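Local coordinates for uncharacterized protein (Legionella longbeachae NSW150, PDB 4JZA), which probably removes the 3-phosphate from phosphatidylinositol 3-phosphate, acting as a phosphoinositide phosphatase in lipid metabolism at the interface of Legionella and its host, at residues A[140-145]-A[164-169]; A[337-342]-A[610-615]; A[618-623]-A[649-654]. One frame throughout, in Å; residues are numbered along the deposited sequence.

In the fold
From the N terminus, contact 1 comes first, closing the hairpin of strands 144-150 and 159-166 where the chain leaves helix 122-140 and enters the large mixed sheet. Contact 2 closes a much longer excursion: the loop 337-342, which precedes strand 352-359, meets the end of helix 604-612 after 267 intervening residues. Contact 3 then closes a short helical excursion, bringing 618-623 against helix 643-652. The three follow one another in series; none nests in or crosses another. In space, contact 2 lies between the others, touching contact 1 through Arg-142 and the backbone of Tyr-143, both meeting Gln-611, and contact 3 through Arg-341 and Ala-613, so that sheet, central loop and late helices form one continuous region.

Contact 1: A[140-145]-A[164-169]; sequences EGRYDL and DESLPP
Strands 144-150 and 159-166 run antiparallel here, Leu-145 and Asp-164 forming a hydrogen-bonded pair whose CA atoms are 5.3 Å apart. Both backbone bonds are almost straight: Leu-145 N gives to Asp-164 O over 3.1 Å, and Asp-164 N reaches Leu-145 O at 2.8 Å, nearly along the C=O axis. One residue before this pair, a carboxylate takes over from the backbone. With CG beside its own N (chi1 -56°), the Asp-144 side chain leans across to the opposite strand, and Ser-166 N binds Asp-144 OD1 at 2.9 Å from well above the carboxylate plane, in a bent bond. The other oxygen, Asp-144 OD2, lies 3.8 Å from Glu-165 CG. The two carboxylates are turned 76° apart; salt bridges from Glu-165 to Arg-26 and Lys-371 would offset the glutamate's share of the like charge. Further along, the extended Arg-142 chain runs past Ser-166, its CD 3.6 Å from Ser-166 OG. Its guanidinium is held elsewhere, by Asn-350, His-608 O and Gln-611, while Asp-164 binds His-604 and Arg-374. On their outer edges, Asp-144 bonds through its backbone to Gly-4 and Ile-6, and Glu-165 to Ala-353. The arrangement is the open end of a beta hairpin between strands 5-10 and 352-359 within the mixed sheet, where, beyond the last backbone pair, an aspartate side chain accepts the next N-H of the partner strand.

Contact 2: A[337-342]-A[610-615]; sequences FLSSRH and GQNAPG
An ST turn combined with a type I beta turn, Ser-339 to His-342, receives the C-terminal end of helix 604-612, and Asn-612 carries all three hydrogen bonds between them, through its backbone O and its side-chain OD1. The turn holds itself: Ser-339 OG, anti to its own backbone N (chi1 161°), accepts a nearly straight bond from Arg-341 N at 3.1 Å, while His-342 N bonds back to Ser-339 O.

The same Ser-339 OG is also a donor, directed at Asn-612 O 3.2 Å away and approaching from above the carbonyl plane. A second bond comes from the arginine: Arg-341 NH2, 3.1 Å from Asn-612 O, lies in the plane of that carbonyl and on a lone pair, with the oxygen nearly in the guanidinium plane. Two donors therefore grip one backbone oxygen at the helix end, where the positive guanidinium should suit the partial negative charge. The side chain of Asn-612 makes the third link, its OD1 accepting from Ser-340 N at 2.5 Å, with the donor again above the amide carbonyl plane. Arg-341 reaches its place by a bend at chi3 (-80°), and its other bonds run to Asn-130 and Glu-133 of helix 122-140, tying that helix to the same point.

Van der Waals contacts surround these bonds. Phe-337 presents its edge to Gln-611 O, CZ being nearest at 3.8 Å. The Ser-340 side chain also touches Lys-554, part of a CX5R sequence after strand 545-549 that is consistent with the phosphate-binding P-loop of cysteine-dependent phosphatases. Where the guanidinium turns a face toward the segment after the helix, Ala-613 CB sits over it, 3.3 Å from Arg-341 NH2.

Contact 3: A[618-623]-A[649-654]; sequences GIKTPE and RAATDN
Lys-620 NZ is gripped by three side chains: it gives a hydrogen bond to Thr-652 OG1 at 3.0 Å and forms salt bridges with Asp-648 and Asp-433. Two bends in the lysine chain, at chi2 (69°) and chi4 (61°), fold the ammonium back to the helix, so that Lys-620 and Thr-652 cross obliquely. The Thr-652 hydroxyl stands beside its own backbone N (chi1 -66°) and is tied as well to Asp-648 O, one turn earlier, which fixes its orientation toward the lysine. Before reaching the polar end, the lysine passes over Ala-651, with CD 3.9 Å from Ala-651 CB. This is loop-on-helix packing: the extended residues 618-620, ahead of helix 622-625, lie against the last turn of helix 643-652. Ala-651 CB points into the loop backbone, 3.8 Å from both Ile-619 C and Lys-620 N. At Gly-618 a CB would point toward the helix and come up tightly against Ala-651 N and Ala-650 CB; without one, its CA approaches to 4.6 Å from Ala-651 CA. Lys-620 N bonds to Asp-555, within the CX5R sequence that probably forms the phosphate-binding loop.

Contact 1: A[140-145]-A[164-169]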
ATOM      1  N   GLU A 140      -1.618 -10.839  -9.855  1.00 52.52           N
ATOM      2  CA  GLU A 140      -1.129 -12.179  -9.682  1.00 54.35           C
ATOM      3  C   GLU A 140      -2.211 -13.057  -9.065  1.00 52.21           C
ATOM      4  O   GLU A 140      -2.199 -14.251  -9.265  1.00 51.61           O
ATOM      5  CB  GLU A 140       0.074 -12.154  -8.737  1.00 63.29           C
ATOM      6  CG  GLU A 140       1.268 -13.022  -9.125  1.00 79.71           C
ATOM      7  CD  GLU A 140       2.429 -12.948  -8.097  1.00 98.61           C
ATOM      8  OE1 GLU A 140       2.192 -13.100  -6.869  1.00 98.63           O
ATOM      9  OE2 GLU A 140       3.603 -12.734  -8.497  1.00113.15           O
ATOM     10  N   GLY A 141      -3.148 -12.482  -8.310  1.00 47.22           N
ATOM     11  CA  GLY A 141      -4.125 -13.294  -7.584  1.00 46.27           C
ATOM     12  C   GLY A 141      -3.626 -13.813  -6.239  1.00 44.91           C
ATOM     13  O   GLY A 141      -2.486 -13.609  -5.884  1.00 44.66           O
ATOM     14  N   ARG A 142      -4.472 -14.532  -5.502  1.00 42.48           N
ATOM     15  CA  ARG A 142      -4.116 -15.048  -4.176  1.00 40.54           C
ATOM     16  C   ARG A 142      -4.427 -16.529  -4.036  1.00 41.07           C
ATOM     17  O   ARG A 142      -5.519 -16.968  -4.422  1.00 38.69           O
ATOM     18  CB  ARG A 142      -4.910 -14.293  -3.093  1.00 40.67           C
ATOM     19  CG  ARG A 142      -4.444 -14.517  -1.652  1.00 39.58           C
ATOM     20  CD  ARG A 142      -5.430 -13.902  -0.663  1.00 42.23           C
ATOM     21  NE  ARG A 142      -4.875 -13.659   0.680  1.00 39.90           N
ATOM     22  CZ  ARG A 142      -5.395 -12.804   1.577  1.00 40.80           C
ATOM     23  NH1 ARG A 142      -6.493 -12.107   1.322  1.00 43.19           N
ATOM     24  NH2 ARG A 142      -4.798 -12.607   2.742  1.00 42.19           N
ATOM     25  N   TYR A 143      -3.477 -17.272  -3.462  1.00 41.79           N
ATOM     26  CA  TYR A 143      -3.657 -18.662  -3.057  1.00 42.63           C
ATOM     27  C   TYR A 143      -4.485 -18.738  -1.798  1.00 42.61           C
ATOM     28  O   TYR A 143      -4.223 -18.000  -0.879  1.00 38.15           O
ATOM     29  CB  TYR A 143      -2.321 -19.292  -2.686  1.00 46.92           C
ATOM     30  CG  TYR A 143      -1.488 -19.750  -3.835  1.00 53.63           C
ATOM     31  CD1 TYR A 143      -1.623 -21.049  -4.328  1.00 59.84           C
ATOM     32  CD2 TYR A 143      -0.527 -18.917  -4.397  1.00 60.08           C
ATOM     33  CE1 TYR A 143      -0.858 -21.491  -5.375  1.00 63.92           C
ATOM     34  CE2 TYR A 143       0.253 -19.353  -5.444  1.00 66.70           C
ATOM     35  CZ  TYR A 143       0.067 -20.633  -5.926  1.00 70.63           C
ATOM     36  OH  TYR A 143       0.818 -21.065  -6.962  1.00 84.92           O
ATOM     37  N   ASP A 144      -5.448 -19.672  -1.740  1.00 44.69           N
ATOM     38  CA  ASP A 144      -6.094 -20.032  -0.471  1.00 44.50           C
ATOM     39  C   ASP A 144      -5.091 -20.765   0.397  1.00 43.43           C
ATOM     40  O   ASP A 144      -4.146 -21.439  -0.059  1.00 37.14           O
ATOM     41  CB  ASP A 144      -7.293 -20.982  -0.621  1.00 48.11           C
ATOM     42  CG  ASP A 144      -8.382 -20.466  -1.551  1.00 47.82           C
ATOM     43  OD1 ASP A 144      -8.466 -19.271  -1.842  1.00 52.76           O
ATOM     44  OD2 ASP A 144      -9.192 -21.301  -1.989  1.00 51.65           O
ATOM     45  N   LEU A 145      -5.366 -20.669   1.682  1.00 48.88           N
ATOM     46  CA  LEU A 145      -4.426 -21.079   2.700  1.00 47.99           C
ATOM     47  C   LEU A 145      -5.089 -21.971   3.683  1.00 43.83           C
ATOM     48  O   LEU A 145      -6.136 -21.609   4.222  1.00 42.72           O
ATOM     49  CB  LEU A 145      -3.954 -19.845   3.428  1.00 51.95           C
ATOM     50  CG  LEU A 145      -2.595 -20.011   4.061  1.00 56.32           C
ATOM     51  CD1 LEU A 145      -1.516 -20.088   2.998  1.00 56.51           C
ATOM     52  CD2 LEU A 145      -2.382 -18.772   4.899  1.00 62.50           C
ATOM     53  N   ASP A 164      -8.486 -20.455   5.175  1.00 39.91           N
ATOM     54  CA  ASP A 164      -8.925 -19.117   4.656  1.00 42.03           C
ATOM     55  C   ASP A 164      -9.022 -19.127   3.161  1.00 41.05           C
ATOM     56  O   ASP A 164      -8.027 -19.281   2.464  1.00 40.35           O
ATOM     57  CB  ASP A 164      -8.008 -17.962   5.100  1.00 42.59           C
ATOM     58  CG  ASP A 164      -8.263 -17.515   6.536  1.00 43.95           C
ATOM     59  OD1 ASP A 164      -7.806 -18.194   7.470  1.00 47.75           O
ATOM     60  OD2 ASP A 164      -8.909 -16.482   6.744  1.00 43.34           O
ATOM     61  N   GLU A 165     -10.245 -19.013   2.673  1.00 45.71           N
ATOM     62  CA  GLU A 165     -10.513 -19.105   1.252  1.00 48.28           C
ATOM     63  C   GLU A 165     -10.650 -17.672   0.775  1.00 43.41           C
ATOM     64  O   GLU A 165     -11.439 -16.906   1.295  1.00 44.59           O
ATOM     65  CB  GLU A 165     -11.775 -19.993   0.979  1.00 55.70           C
ATOM     66  CG  GLU A 165     -11.465 -21.518   1.052  1.00 58.88           C
ATOM     67  CD  GLU A 165     -12.640 -22.488   1.283  1.00 62.23           C
ATOM     68  OE1 GLU A 165     -13.577 -22.217   2.073  1.00 63.79           O
ATOM     69  OE2 GLU A 165     -12.582 -23.596   0.722  1.00 68.20           O
ATOM     70  N   SER A 166      -9.800 -17.305  -0.160  1.00 40.68           N
ATOM     71  CA  SER A 166      -9.895 -16.043  -0.863  1.00 40.92           C
ATOM     72  C   SER A 166     -11.156 -15.986  -1.742  1.00 43.55           C
ATOM     73  O   SER A 166     -11.526 -16.994  -2.416  1.00 39.92           O
ATOM     74  CB  SER A 166      -8.698 -15.909  -1.788  1.00 42.15           C
ATOM     75  OG  SER A 166      -8.555 -14.586  -2.262  1.00 43.45           O
ATOM     76  N   LEU A 167     -11.758 -14.798  -1.778  1.00 40.39           N
ATOM     77  CA  LEU A 167     -13.050 -14.611  -2.378  1.00 41.95           C
ATOM     78  C   LEU A 167     -13.020 -13.513  -3.424  1.00 41.52           C
ATOM     79  O   LEU A 167     -12.499 -12.452  -3.182  1.00 43.63           O
ATOM     80  CB  LEU A 167     -14.058 -14.233  -1.272  1.00 42.26           C
ATOM     81  CG  LEU A 167     -14.395 -15.317  -0.248  1.00 41.42           C
ATOM     82  CD1 LEU A 167     -15.318 -14.769   0.803  1.00 39.67           C
ATOM     83  CD2 LEU A 167     -15.049 -16.504  -0.910  1.00 44.96           C
ATOM     84  N   PRO A 168     -13.609 -13.741  -4.603  1.00 42.46           N
ATOM     85  CA  PRO A 168     -13.473 -12.654  -5.577  1.00 38.41           C
ATOM     86  C   PRO A 168     -14.217 -11.465  -5.106  1.00 38.59           C
ATOM     87  O   PRO A 168     -15.332 -11.628  -4.647  1.00 44.60           O
ATOM     88  CB  PRO A 168     -14.131 -13.225  -6.801  1.00 40.81           C
ATOM     89  CG  PRO A 168     -14.766 -14.527  -6.385  1.00 38.95           C
ATOM     90  CD  PRO A 168     -13.980 -15.013  -5.247  1.00 39.42           C
ATOM     91  N   PRO A 169     -13.580 -10.290  -5.106  1.00 36.48           N
ATOM     92  CA  PRO A 169     -14.179  -9.093  -4.552  1.00 35.01           C
ATOM     93  C   PRO A 169     -14.914  -8.229  -5.555  1.00 39.06           C
ATOM     94  O   PRO A 169     -15.535  -7.244  -5.155  1.00 37.59           O
ATOM     95  CB  PRO A 169     -12.980  -8.348  -4.050  1.00 34.08           C
ATOM     96  CG  PRO A 169     -11.895  -8.719  -5.011  1.00 33.92           C
ATOM     97  CD  PRO A 169     -12.133 -10.125  -5.333  1.00 34.96           C
TER

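Contact 2: A[337-342]-A[610-615]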
ATOM      1  N   PHE A 337      -8.332 -10.119  -6.335  1.00 41.57           N
ATOM      2  CA  PHE A 337      -7.821 -10.027  -4.960  1.00 40.67           C
ATOM      3  C   PHE A 337      -7.150  -8.688  -4.807  1.00 38.96           C
ATOM      4  O   PHE A 337      -6.440  -8.276  -5.686  1.00 41.66           O
ATOM      5  CB  PHE A 337      -6.753 -11.088  -4.755  1.00 40.07           C
ATOM      6  CG  PHE A 337      -5.753 -10.762  -3.677  1.00 40.89           C
ATOM      7  CD1 PHE A 337      -6.168 -10.485  -2.390  1.00 39.51           C
ATOM      8  CD2 PHE A 337      -4.375 -10.762  -3.944  1.00 41.53           C
ATOM      9  CE1 PHE A 337      -5.268 -10.237  -1.371  1.00 37.65           C
ATOM     10  CE2 PHE A 337      -3.463 -10.513  -2.926  1.00 38.63           C
ATOM     11  CZ  PHE A 337      -3.912 -10.254  -1.642  1.00 39.43           C
ATOM     12  N   LEU A 338      -7.361  -8.026  -3.695  1.00 38.49           N
ATOM     13  CA  LEU A 338      -6.719  -6.746  -3.407  1.00 38.95           C
ATOM     14  C   LEU A 338      -5.981  -6.853  -2.062  1.00 38.95           C
ATOM     15  O   LEU A 338      -6.556  -7.217  -1.073  1.00 35.96           O
ATOM     16  CB  LEU A 338      -7.779  -5.628  -3.314  1.00 36.01           C
ATOM     17  CG  LEU A 338      -8.064  -4.946  -4.630  1.00 36.00           C
ATOM     18  CD1 LEU A 338      -8.889  -5.807  -5.524  1.00 36.03           C
ATOM     19  CD2 LEU A 338      -8.777  -3.624  -4.399  1.00 38.41           C
ATOM     20  N   SER A 339      -4.714  -6.494  -2.055  1.00 40.17           N
ATOM     21  CA  SER A 339      -3.977  -6.307  -0.840  1.00 37.43           C
ATOM     22  C   SER A 339      -4.689  -5.349   0.132  1.00 35.78           C
ATOM     23  O   SER A 339      -5.300  -4.369  -0.263  1.00 32.34           O
ATOM     24  CB  SER A 339      -2.618  -5.713  -1.210  1.00 39.01           C
ATOM     25  OG  SER A 339      -1.985  -5.078  -0.083  1.00 44.36           O
ATOM     26  N   SER A 340      -4.524  -5.628   1.419  1.00 36.20           N
ATOM     27  CA  SER A 340      -5.020  -4.809   2.501  1.00 36.58           C
ATOM     28  C   SER A 340      -4.612  -3.332   2.391  1.00 37.74           C
ATOM     29  O   SER A 340      -5.289  -2.439   2.927  1.00 40.57           O
ATOM     30  CB  SER A 340      -4.545  -5.401   3.850  1.00 37.67           C
ATOM     31  OG  SER A 340      -3.198  -5.026   4.152  1.00 41.56           O
ATOM     32  N   ARG A 341      -3.493  -3.031   1.749  1.00 38.04           N
ATOM     33  CA  ARG A 341      -3.063  -1.611   1.701  1.00 37.41           C
ATOM     34  C   ARG A 341      -3.727  -0.863   0.565  1.00 38.93           C
ATOM     35  O   ARG A 341      -3.571   0.339   0.428  1.00 38.64           O
ATOM     36  CB  ARG A 341      -1.583  -1.511   1.443  1.00 35.97           C
ATOM     37  CG  ARG A 341      -0.687  -2.027   2.532  1.00 36.33           C
ATOM     38  CD  ARG A 341       0.720  -2.141   1.942  1.00 37.46           C
ATOM     39  NE  ARG A 341       0.918  -3.336   1.139  1.00 35.01           N
ATOM     40  CZ  ARG A 341       1.884  -3.502   0.264  1.00 36.09           C
ATOM     41  NH1 ARG A 341       2.781  -2.553   0.036  1.00 39.15           N
ATOM     42  NH2 ARG A 341       1.947  -4.636  -0.395  1.00 38.15           N
ATOM     43  N   HIS A 342      -4.441  -1.608  -0.265  1.00 38.45           N
ATOM     44  CA  HIS A 342      -4.849  -1.152  -1.544  1.00 35.21           C
ATOM     45  C   HIS A 342      -6.297  -0.722  -1.440  1.00 33.64           C
ATOM     46  O   HIS A 342      -7.198  -1.426  -1.879  1.00 29.36           O
ATOM     47  CB  HIS A 342      -4.686  -2.275  -2.575  1.00 35.33           C
ATOM     48  CG  HIS A 342      -4.869  -1.802  -3.975  1.00 37.59           C
ATOM     49  ND1 HIS A 342      -4.321  -2.411  -5.050  1.00 37.71           N
ATOM     50  CD2 HIS A 342      -5.565  -0.770  -4.469  1.00 38.40           C
ATOM     51  CE1 HIS A 342      -4.620  -1.735  -6.144  1.00 40.93           C
ATOM     52  NE2 HIS A 342      -5.413  -0.761  -5.820  1.00 39.63           N
ATOM     53  N   GLY A 610       0.764 -12.071   5.401  1.00 38.39           N
ATOM     54  CA  GLY A 610       1.912 -11.992   4.464  1.00 37.19           C
ATOM     55  C   GLY A 610       1.517 -11.913   3.014  1.00 36.17           C
ATOM     56  O   GLY A 610       2.171 -11.261   2.200  1.00 36.41           O
ATOM     57  N   GLN A 611       0.436 -12.572   2.667  1.00 36.57           N
ATOM     58  CA  GLN A 611       0.014 -12.553   1.301  1.00 38.35           C
ATOM     59  C   GLN A 611      -0.362 -11.150   0.810  1.00 39.75           C
ATOM     60  O   GLN A 611      -0.353 -10.900  -0.384  1.00 43.57           O
ATOM     61  CB  GLN A 611      -1.159 -13.476   1.121  1.00 39.32           C
ATOM     62  CG  GLN A 611      -0.823 -14.953   1.289  1.00 38.94           C
ATOM     63  CD  GLN A 611      -2.074 -15.820   1.237  1.00 40.09           C
ATOM     64  OE1 GLN A 611      -3.133 -15.484   1.787  1.00 41.72           O
ATOM     65  NE2 GLN A 611      -1.970 -16.911   0.571  1.00 41.69           N
ATOM     66  N   ASN A 612      -0.728 -10.273   1.733  1.00 40.31           N
ATOM     67  CA  ASN A 612      -0.931  -8.861   1.440  1.00 38.65           C
ATOM     68  C   ASN A 612       0.332  -8.109   1.040  1.00 37.14           C
ATOM     69  O   ASN A 612       0.296  -7.257   0.170  1.00 36.92           O
ATOM     70  CB  ASN A 612      -1.632  -8.165   2.599  1.00 38.68           C
ATOM     71  CG  ASN A 612      -3.079  -8.568   2.726  1.00 37.43           C
ATOM     72  OD1 ASN A 612      -3.947  -7.999   2.088  1.00 38.81           O
ATOM     73  ND2 ASN A 612      -3.341  -9.549   3.555  1.00 38.32           N
ATOM     74  N   ALA A 613       1.439  -8.399   1.710  1.00 37.26           N
ATOM     75  CA  ALA A 613       2.752  -7.926   1.296  1.00 36.05           C
ATOM     76  C   ALA A 613       3.792  -8.980   1.620  1.00 34.99           C
ATOM     77  O   ALA A 613       4.260  -9.043   2.747  1.00 36.10           O
ATOM     78  CB  ALA A 613       3.085  -6.625   1.993  1.00 36.93           C
ATOM     79  N   PRO A 614       4.194  -9.811   0.562  1.00 35.18           N
ATOM     80  CA  PRO A 614       5.036 -10.944   0.998  1.00 35.67           C
ATOM     81  C   PRO A 614       6.321 -10.578   1.727  1.00 37.76           C
ATOM     82  O   PRO A 614       7.010  -9.645   1.356  1.00 38.65           O
ATOM     83  CB  PRO A 614       5.376 -11.655  -0.304  1.00 34.34           C
ATOM     84  CG  PRO A 614       4.167 -11.488  -1.114  1.00 36.58           C
ATOM     85  CD  PRO A 614       3.914 -10.035  -0.941  1.00 37.31           C
ATOM     86  N   GLY A 615       6.638 -11.363   2.751  1.00 40.22           N
ATOM     87  CA  GLY A 615       7.710 -11.089   3.685  1.00 39.35           C
ATOM     88  C   GLY A 615       7.250 -10.297   4.888  1.00 40.49           C
ATOM     89  O   GLY A 615       8.021  -9.957   5.767  1.00 41.13           O
TER

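Contact 3: A[618-623]-A[649-654]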
ATOM      1  N   GLY A 618       3.593 -11.436   9.863  1.00 38.15           N
ATOM      2  CA  GLY A 618       3.560 -11.265  11.320  1.00 38.02           C
ATOM      3  C   GLY A 618       2.216 -10.680  11.694  1.00 37.86           C
ATOM      4  O   GLY A 618       1.370 -10.586  10.832  1.00 41.76           O
ATOM      5  N   ILE A 619       2.045 -10.285  12.957  1.00 35.71           N
ATOM      6  CA  ILE A 619       0.852  -9.680  13.477  1.00 35.32           C
ATOM      7  C   ILE A 619       1.218  -8.384  14.192  1.00 36.32           C
ATOM      8  O   ILE A 619       2.178  -8.298  14.920  1.00 37.74           O
ATOM      9  CB  ILE A 619       0.185 -10.621  14.500  1.00 37.98           C
ATOM     10  CG1 ILE A 619      -0.237 -11.953  13.853  1.00 38.29           C
ATOM     11  CG2 ILE A 619      -1.028  -9.968  15.189  1.00 38.67           C
ATOM     12  CD1 ILE A 619      -1.159 -11.773  12.678  1.00 40.59           C
ATOM     13  N   LYS A 620       0.388  -7.389  14.049  1.00 39.17           N
ATOM     14  CA  LYS A 620       0.611  -6.119  14.674  1.00 43.45           C
ATOM     15  C   LYS A 620       0.437  -6.193  16.168  1.00 45.92           C
ATOM     16  O   LYS A 620      -0.560  -6.725  16.650  1.00 51.59           O
ATOM     17  CB  LYS A 620      -0.384  -5.121  14.107  1.00 47.71           C
ATOM     18  CG  LYS A 620       0.175  -3.736  13.896  1.00 54.57           C
ATOM     19  CD  LYS A 620       1.200  -3.688  12.759  1.00 52.62           C
ATOM     20  CE  LYS A 620       1.998  -2.386  12.832  1.00 59.47           C
ATOM     21  NZ  LYS A 620       2.792  -2.148  14.080  1.00 60.79           N
ATOM     22  N   THR A 621       1.436  -5.699  16.895  1.00 47.51           N
ATOM     23  CA  THR A 621       1.300  -5.347  18.301  1.00 46.14           C
ATOM     24  C   THR A 621       0.663  -6.465  19.152  1.00 43.88           C
ATOM     25  O   THR A 621      -0.258  -6.239  19.884  1.00 44.71           O
ATOM     26  CB  THR A 621       0.567  -3.973  18.302  1.00 49.10           C
ATOM     27  OG1 THR A 621       1.531  -2.936  18.343  1.00 55.54           O
ATOM     28  CG2 THR A 621      -0.181  -3.749  19.406  1.00 52.78           C
ATOM     29  N   PRO A 622       1.166  -7.707  19.064  1.00 44.26           N
ATOM     30  CA  PRO A 622       0.504  -8.784  19.793  1.00 43.40           C
ATOM     31  C   PRO A 622       0.451  -8.593  21.304  1.00 44.32           C
ATOM     32  O   PRO A 622      -0.531  -8.973  21.936  1.00 45.03           O
ATOM     33  CB  PRO A 622       1.369 -10.014  19.475  1.00 43.36           C
ATOM     34  CG  PRO A 622       2.133  -9.661  18.251  1.00 42.98           C
ATOM     35  CD  PRO A 622       2.367  -8.200  18.365  1.00 44.53           C
ATOM     36  N   GLU A 623       1.527  -8.061  21.873  1.00 44.32           N
ATOM     37  CA  GLU A 623       1.629  -7.874  23.321  1.00 43.43           C
ATOM     38  C   GLU A 623       0.632  -6.817  23.819  1.00 43.29           C
ATOM     39  O   GLU A 623       0.319  -6.772  25.004  1.00 41.67           O
ATOM     40  CB  GLU A 623       3.064  -7.524  23.759  1.00 45.89           C
ATOM     41  CG  GLU A 623       3.989  -8.732  23.857  1.00 47.65           C
ATOM     42  CD  GLU A 623       5.483  -8.396  23.957  1.00 47.79           C
ATOM     43  OE1 GLU A 623       5.894  -7.324  23.497  1.00 48.88           O
ATOM     44  OE2 GLU A 623       6.273  -9.227  24.460  1.00 52.04           O
ATOM     45  N   ARG A 649       7.382  -6.417  14.065  1.00 43.19           N
ATOM     46  CA  ARG A 649       8.357  -5.921  13.103  1.00 44.06           C
ATOM     47  C   ARG A 649       8.014  -6.459  11.723  1.00 44.33           C
ATOM     48  O   ARG A 649       8.027  -5.707  10.712  1.00 48.33           O
ATOM     49  CB  ARG A 649       9.783  -6.371  13.543  1.00 48.05           C
ATOM     50  CG  ARG A 649      11.035  -5.921  12.751  1.00 46.27           C
ATOM     51  CD  ARG A 649      11.179  -4.422  12.671  1.00 44.23           C
ATOM     52  NE  ARG A 649      10.402  -3.918  11.553  1.00 44.72           N
ATOM     53  CZ  ARG A 649      10.336  -2.659  11.139  1.00 45.02           C
ATOM     54  NH1 ARG A 649      11.032  -1.697  11.732  1.00 46.26           N
ATOM     55  NH2 ARG A 649       9.560  -2.381  10.103  1.00 44.00           N
ATOM     56  N   ALA A 650       7.708  -7.751  11.645  1.00 42.37           N
ATOM     57  CA  ALA A 650       7.463  -8.337  10.318  1.00 39.95           C
ATOM     58  C   ALA A 650       6.139  -7.792   9.739  1.00 40.07           C
ATOM     59  O   ALA A 650       6.048  -7.558   8.560  1.00 38.12           O
ATOM     60  CB  ALA A 650       7.479  -9.839  10.357  1.00 38.45           C
ATOM     61  N   ALA A 651       5.159  -7.488  10.586  1.00 38.28           N
ATOM     62  CA  ALA A 651       3.925  -6.880  10.117  1.00 36.16           C
ATOM     63  C   ALA A 651       4.196  -5.483   9.604  1.00 41.09           C
ATOM     64  O   ALA A 651       3.697  -5.089   8.560  1.00 45.76           O
ATOM     65  CB  ALA A 651       2.933  -6.804  11.248  1.00 34.62           C
ATOM     66  N   THR A 652       4.975  -4.714  10.353  1.00 41.79           N
ATOM     67  CA  THR A 652       5.164  -3.313  10.036  1.00 41.07           C
ATOM     68  C   THR A 652       5.823  -3.100   8.658  1.00 40.06           C
ATOM     69  O   THR A 652       5.597  -2.047   8.031  1.00 36.78           O
ATOM     70  CB  THR A 652       5.975  -2.643  11.141  1.00 41.33           C
ATOM     71  OG1 THR A 652       5.210  -2.634  12.347  1.00 42.18           O
ATOM     72  CG2 THR A 652       6.298  -1.242  10.760  1.00 41.84           C
ATOM     73  N   ASP A 653       6.598  -4.109   8.229  1.00 38.99           N
ATOM     74  CA  ASP A 653       7.286  -4.167   6.928  1.00 39.82           C
ATOM     75  C   ASP A 653       6.367  -4.203   5.703  1.00 41.30           C
ATOM     76  O   ASP A 653       6.863  -4.280   4.585  1.00 48.36           O
ATOM     77  CB  ASP A 653       8.160  -5.448   6.803  1.00 41.90           C
ATOM     78  CG  ASP A 653       9.478  -5.412   7.641  1.00 47.75           C
ATOM     79  OD1 ASP A 653       9.857  -4.344   8.225  1.00 46.17           O
ATOM     80  OD2 ASP A 653      10.130  -6.504   7.704  1.00 47.15           O
ATOM     81  N   ASN A 654       5.051  -4.190   5.869  1.00 38.18           N
ATOM     82  CA  ASN A 654       4.181  -4.306   4.740  1.00 35.29           C
ATOM     83  C   ASN A 654       4.145  -3.012   3.979  1.00 35.02           C
ATOM     84  O   ASN A 654       4.019  -3.028   2.756  1.00 34.88           O
ATOM     85  CB  ASN A 654       2.790  -4.667   5.162  1.00 34.72           C
ATOM     86  CG  ASN A 654       2.151  -3.575   5.958  1.00 35.27           C
ATOM     87  OD1 ASN A 654       2.768  -3.010   6.838  1.00 43.47           O
ATOM     88  ND2 ASN A 654       0.936  -3.280   5.677  1.00 35.84           N
TER